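Local atomic coordinates of hypothetical conserved protein, GK1056 (Geobacillus kaustophilus, PDB entry 2QYH), a protein that is of unknown function but belongs to the haloacid dehalogenase-like hydrolases and may, like its relatives, be a magnesium-dependent phosphatase. Residues Ile5-Ile10 with Met190-Leu195; Leu147-Ala152 with Asp172-Val177. One frame throughout, in Å; residues are numbered along the deposited sequence.

Contact 1 (Ile5-Ile10 with Met190-Leu195); sequences IVFFDI and MMIEKL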
loop_
_atom_site.group_PDB
_atom_site.type_symbol
_atom_site.label_atom_id
_atom_site.label_comp_id
_atom_site.label_asym_id
_atom_site.label_seq_id
_atom_site.Cartn_x
_atom_site.Cartn_y
_atom_site.Cartn_z
ATOM N N ILE D 5 16.467 5.443 18.439
ATOM C CA ILE D 5 15.582 5.392 17.290
ATOM C C ILE D 5 16.335 4.737 16.151
ATOM O O ILE D 5 17.549 4.886 16.039
ATOM C CB ILE D 5 15.115 6.813 16.875
ATOM C CG1 ILE D 5 14.108 6.720 15.726
ATOM C CG2 ILE D 5 16.311 7.675 16.502
ATOM C CD1 ILE D 5 13.381 8.032 15.439
ATOM N N VAL D 6 15.620 3.983 15.328
ATOM C CA VAL D 6 16.233 3.318 14.188
ATOM C C VAL D 6 15.461 3.713 12.936
ATOM O O VAL D 6 14.238 3.615 12.900
ATOM C CB VAL D 6 16.199 1.765 14.333
ATOM C CG1 VAL D 6 16.937 1.117 13.157
ATOM C CG2 VAL D 6 16.824 1.341 15.657
ATOM N N PHE D 7 16.187 4.165 11.920
ATOM C CA PHE D 7 15.601 4.570 10.650
ATOM C C PHE D 7 15.861 3.497 9.592
ATOM O O PHE D 7 16.928 2.891 9.574
ATOM C CB PHE D 7 16.209 5.899 10.208
ATOM C CG PHE D 7 15.717 7.072 10.989
ATOM C CD1 PHE D 7 14.566 7.746 10.598
ATOM C CD2 PHE D 7 16.393 7.501 12.128
ATOM C CE1 PHE D 7 14.094 8.836 11.336
ATOM C CE2 PHE D 7 15.929 8.586 12.870
ATOM C CZ PHE D 7 14.779 9.254 12.474
ATOM N N PHE D 8 14.887 3.269 8.714
ATOM C CA PHE D 8 15.008 2.256 7.670
ATOM C C PHE D 8 14.625 2.797 6.308
ATOM O O PHE D 8 13.620 3.487 6.178
ATOM C CB PHE D 8 14.076 1.078 7.949
ATOM C CG PHE D 8 14.374 0.341 9.216
ATOM C CD1 PHE D 8 15.337 -0.664 9.244
ATOM C CD2 PHE D 8 13.669 0.628 10.384
ATOM C CE1 PHE D 8 15.592 -1.378 10.421
ATOM C CE2 PHE D 8 13.916 -0.074 11.558
ATOM C CZ PHE D 8 14.877 -1.082 11.580
ATOM N N ASP D 9 15.424 2.493 5.294
ATOM C CA ASP D 9 15.082 2.897 3.944
ATOM C C ASP D 9 14.174 1.734 3.541
ATOM O O ASP D 9 14.188 0.697 4.205
ATOM C CB ASP D 9 16.325 2.955 3.059
ATOM C CG ASP D 9 16.004 3.364 1.634
ATOM O OD1 ASP D 9 15.257 4.355 1.456
ATOM O OD2 ASP D 9 16.502 2.697 0.697
ATOM N N ILE D 10 13.390 1.880 2.479
ATOM C CA ILE D 10 12.470 0.813 2.091
ATOM C C ILE D 10 13.043 -0.316 1.216
ATOM O O ILE D 10 13.313 -1.418 1.718
ATOM C CB ILE D 10 11.210 1.418 1.424
ATOM C CG1 ILE D 10 10.553 2.406 2.389
ATOM C CG2 ILE D 10 10.206 0.335 1.086
ATOM C CD1 ILE D 10 9.502 3.284 1.749
HETATM N N MSE D 190 16.208 16.845 12.311
HETATM C CA MSE D 190 15.239 17.512 13.185
HETATM C C MSE D 190 14.291 16.565 13.858
HETATM O O MSE D 190 13.707 16.894 14.884
HETATM C CB MSE D 190 14.409 18.560 12.469
HETATM C CG MSE D 190 14.595 18.627 11.010
HETATM SE SE MSE D 190 14.666 20.489 10.592
HETATM C CE MSE D 190 14.811 21.278 12.357
HETATM N N MSE D 191 14.099 15.400 13.261
HETATM C CA MSE D 191 13.251 14.429 13.897
HETATM C C MSE D 191 13.907 14.218 15.267
HETATM O O MSE D 191 13.256 14.368 16.308
HETATM C CB MSE D 191 13.250 13.124 13.116
HETATM C CG MSE D 191 12.769 11.948 13.934
HETATM SE SE MSE D 191 11.017 11.334 13.461
HETATM C CE MSE D 191 9.965 12.468 14.598
ATOM N N ILE D 192 15.211 13.915 15.259
ATOM C CA ILE D 192 15.935 13.664 16.500
ATOM C C ILE D 192 16.164 14.906 17.351
ATOM O O ILE D 192 16.325 14.809 18.571
ATOM C CB ILE D 192 17.288 12.951 16.244
ATOM C CG1 ILE D 192 18.270 13.892 15.543
ATOM C CG2 ILE D 192 17.053 11.697 15.405
ATOM C CD1 ILE D 192 19.633 13.288 15.308
ATOM N N GLU D 193 16.177 16.072 16.721
ATOM C CA GLU D 193 16.354 17.311 17.459
ATOM C C GLU D 193 15.071 17.556 18.240
ATOM O O GLU D 193 15.107 17.813 19.440
ATOM C CB GLU D 193 16.616 18.466 16.502
ATOM C CG GLU D 193 18.055 18.922 16.479
ATOM C CD GLU D 193 18.318 19.965 15.406
ATOM O OE1 GLU D 193 17.477 20.883 15.241
ATOM O OE2 GLU D 193 19.371 19.867 14.736
ATOM N N LYS D 194 13.937 17.448 17.555
ATOM C CA LYS D 194 12.637 17.660 18.177
ATOM C C LYS D 194 12.341 16.592 19.227
ATOM O O LYS D 194 11.758 16.887 20.268
ATOM C CB LYS D 194 11.516 17.646 17.126
ATOM C CG LYS D 194 11.624 18.670 15.999
ATOM C CD LYS D 194 11.570 20.102 16.499
ATOM C CE LYS D 194 11.231 21.076 15.369
ATOM N NZ LYS D 194 12.151 20.976 14.200
ATOM N N LEU D 195 12.727 15.350 18.954
ATOM C CA LEU D 195 12.476 14.265 19.903
ATOM C C LEU D 195 13.440 14.310 21.084
ATOM O O LEU D 195 13.201 13.687 22.119
ATOM C CB LEU D 195 12.577 12.900 19.209
ATOM C CG LEU D 195 11.533 12.626 18.119
ATOM C CD1 LEU D 195 11.724 11.230 17.551
ATOM C CD2 LEU D 195 10.131 12.777 18.706
#
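The ring of Phe7 presents its rim, not a face, to the helix: CZ of Phe7 lies 3.7 Å from CG of Met191, a selenomethionine, and that methylene sits in the plane of the ring. It is put there by the first torsion of Met191, which sets CG anti to the backbone N (chi1 161°). The neighbouring rim carbon, CE2 of Phe7, meets the branch methyl CG2 of Ile192 at 4.2 Å. The tip of the ring therefore wedges into the hollow between these two consecutive helical side chains.

Two residues back along strand 5-8, Ile5 reaches toward the helix with both branches. Its CD1 meets CD1 of Leu195 at 4.2 Å, the two side chains crossing at about a right angle, and lies equally far from CG of Met191; its CG2 packs against CG2 of Ile192. Met191 and Ile192 thus each touch both Ile5 and Phe7. The axes of strand and helix run nearly antiparallel, 160° between their directions and 11.2 Å apart at closest approach, a gap bridged by side chains.

A helix packed on a central strand of the mixed sheet is consistent with the Rossmann-like core of HAD enzymes, and strand 5-8 leads to Asp9 of a probable HAD-type DxDx(T/V) motif. With no hydrogen bond between the two segments, the contact is apolar packing, and the strand's backbone pairs with neighbouring strands instead.

Contact 2 (Leu147-Ala152 with Asp172-Val177); sequences LLFCRA and DVSTDV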
loop_
_atom_site.group_PDB
_atom_site.type_symbol
_atom_site.label_atom_id
_atom_site.label_comp_id
_atom_site.label_asym_id
_atom_site.label_seq_id
_atom_site.Cartn_x
_atom_site.Cartn_y
_atom_site.Cartn_z
ATOM N N LEU D 147 7.679 16.875 -9.677
ATOM C CA LEU D 147 8.358 16.104 -10.702
ATOM C C LEU D 147 8.374 16.900 -11.993
ATOM O O LEU D 147 7.341 17.414 -12.429
ATOM C CB LEU D 147 7.635 14.778 -10.923
ATOM C CG LEU D 147 7.701 13.745 -9.798
ATOM C CD1 LEU D 147 6.672 12.662 -10.047
ATOM C CD2 LEU D 147 9.104 13.148 -9.721
ATOM N N LEU D 148 9.556 17.016 -12.588
ATOM C CA LEU D 148 9.712 17.728 -13.849
ATOM C C LEU D 148 9.982 16.676 -14.901
ATOM O O LEU D 148 10.865 15.833 -14.729
ATOM C CB LEU D 148 10.894 18.694 -13.790
ATOM C CG LEU D 148 11.214 19.433 -15.095
ATOM C CD1 LEU D 148 10.054 20.340 -15.474
ATOM C CD2 LEU D 148 12.476 20.246 -14.918
ATOM N N PHE D 149 9.221 16.712 -15.986
ATOM C CA PHE D 149 9.419 15.730 -17.031
ATOM C C PHE D 149 10.130 16.299 -18.247
ATOM O O PHE D 149 9.543 17.017 -19.060
ATOM C CB PHE D 149 8.084 15.104 -17.416
ATOM C CG PHE D 149 7.414 14.399 -16.277
ATOM C CD1 PHE D 149 6.678 15.113 -15.339
ATOM C CD2 PHE D 149 7.566 13.025 -16.107
ATOM C CE1 PHE D 149 6.105 14.472 -14.246
ATOM C CE2 PHE D 149 6.999 12.376 -15.020
ATOM C CZ PHE D 149 6.266 13.100 -14.086
ATOM N N CYS D 150 11.416 15.971 -18.337
ATOM C CA CYS D 150 12.278 16.397 -19.422
ATOM C C CYS D 150 13.506 15.504 -19.347
ATOM O O CYS D 150 13.755 14.865 -18.316
ATOM C CB CYS D 150 12.695 17.860 -19.246
ATOM S SG CYS D 150 14.013 18.119 -18.038
ATOM N N ARG D 151 14.276 15.467 -20.433
ATOM C CA ARG D 151 15.480 14.648 -20.492
ATOM C C ARG D 151 16.679 15.401 -19.922
ATOM O O ARG D 151 16.643 16.622 -19.770
ATOM C CB ARG D 151 15.746 14.219 -21.938
ATOM C CG ARG D 151 14.662 13.315 -22.506
ATOM C CD ARG D 151 14.823 13.085 -24.001
ATOM N NE ARG D 151 13.772 12.225 -24.537
ATOM C CZ ARG D 151 13.690 10.916 -24.311
ATOM N NH1 ARG D 151 14.605 10.309 -23.561
ATOM N NH2 ARG D 151 12.688 10.214 -24.832
ATOM N N ALA D 152 17.737 14.663 -19.603
ATOM C CA ALA D 152 18.940 15.256 -19.029
ATOM C C ALA D 152 19.549 16.352 -19.908
ATOM O O ALA D 152 20.204 17.268 -19.407
ATOM C CB ALA D 152 19.972 14.163 -18.748
ATOM N N ASP D 172 14.876 8.509 -17.238
ATOM C CA ASP D 172 15.276 9.151 -18.487
ATOM C C ASP D 172 14.466 10.391 -18.791
ATOM O O ASP D 172 14.984 11.352 -19.354
ATOM C CB ASP D 172 15.124 8.193 -19.667
ATOM C CG ASP D 172 16.294 7.250 -19.794
ATOM O OD1 ASP D 172 16.254 6.355 -20.657
ATOM O OD2 ASP D 172 17.258 7.417 -19.021
ATOM N N VAL D 173 13.192 10.379 -18.425
ATOM C CA VAL D 173 12.346 11.524 -18.722
ATOM C C VAL D 173 11.704 12.211 -17.524
ATOM O O VAL D 173 10.718 12.935 -17.679
ATOM C CB VAL D 173 11.228 11.130 -19.717
ATOM C CG1 VAL D 173 11.840 10.648 -21.026
ATOM C CG2 VAL D 173 10.356 10.047 -19.117
ATOM N N SER D 174 12.259 12.001 -16.335
ATOM C CA SER D 174 11.703 12.626 -15.141
ATOM C C SER D 174 12.752 12.826 -14.056
ATOM O O SER D 174 13.572 11.945 -13.795
ATOM C CB SER D 174 10.557 11.776 -14.585
ATOM O OG SER D 174 9.905 12.426 -13.508
ATOM N N THR D 175 12.716 13.990 -13.418
ATOM C CA THR D 175 13.661 14.299 -12.352
ATOM C C THR D 175 12.904 14.896 -11.166
ATOM O O THR D 175 11.900 15.585 -11.354
ATOM C CB THR D 175 14.723 15.302 -12.836
ATOM O OG1 THR D 175 15.666 15.542 -11.786
ATOM C CG2 THR D 175 14.068 16.619 -13.240
ATOM N N ASP D 176 13.381 14.629 -9.952
ATOM C CA ASP D 176 12.734 15.149 -8.745
ATOM C C ASP D 176 13.064 16.603 -8.504
ATOM O O ASP D 176 14.164 17.063 -8.806
ATOM C CB ASP D 176 13.160 14.374 -7.495
ATOM C CG ASP D 176 12.626 12.971 -7.467
ATOM O OD1 ASP D 176 11.414 12.788 -7.707
ATOM O OD2 ASP D 176 13.422 12.050 -7.194
ATOM N N VAL D 177 12.107 17.318 -7.933
ATOM C CA VAL D 177 12.288 18.724 -7.619
ATOM C C VAL D 177 12.144 18.904 -6.105
ATOM O O VAL D 177 11.037 18.847 -5.568
ATOM C CB VAL D 177 11.235 19.591 -8.351
ATOM C CG1 VAL D 177 11.460 21.067 -8.041
ATOM C CG2 VAL D 177 11.307 19.341 -9.842
HETATM O O HOH W 1 17.934 11.648 -19.590
#
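Ser174 lies over one face of the Phe149 ring, its OG 3.3 Å from CE2 of Phe149, while CB of the serine also stays close to the ring. With OG anti to the backbone N of Ser174 (chi1 -174°), the hydroxyl is placed over that face. Ser122 of helix 117-124 touches both residues.

A second flat group is covered farther out, at Arg151. Its side chain runs alongside Val173, pointing the same way, and CG1 of Val173 rests over one face of the guanidinium, 3.7 Å above the plane and displaced toward the rim. The extended chain from CG to NE carries the guanidinium out to this methyl.

Leu147 and Asp176 likewise lie side by side, both pointing to the sheet face that holds Trp170, which touches each of them. OD2 of Asp176 is hydrogen-bonded to a bound glycerol. Leu148 and Thr175 occupy the other face, where CB of Leu148 packs against CG2 of Thr175 at 3.8 Å and against CG2 of Val177 at 4.0 Å.

Two nearly straight backbone hydrogen bonds link Leu148 and Thr175, Leu148 N to Thr175 O (3.0 Å) and Thr175 N to Leu148 O (2.9 Å). Beyond them CA of Phe149 approaches O of Val173 (3.1 Å), and a water bridges Ala152 N and Asp172 O, 3.0 Å from each.

The arrangement is an antiparallel strand pair within a five-stranded sheet flanked by helices, consistent with the alpha/beta cap domain of Cof-type HAD hydrolases.

From the N terminus the chain first lays down strand 5-8, in the middle of the large mixed sheet, but contact 1 closes only when helix 184-195 returns to pack on it, 180 residues later. Within that long loop the chain leaves for the antiparallel sheet, where contact 2 closes a short excursion of its own between strands 145-148 and 174-179. The contacts therefore nest and do not cross. Strand 174-179 is followed, after a short connection, by helix 184-195. Their centres lie about 29 Å apart, on opposite sides of the chain's centre: contact 1 ties helix 184-195 to the mixed sheet of the core, contact 2 joins two strands of the antiparallel sheet.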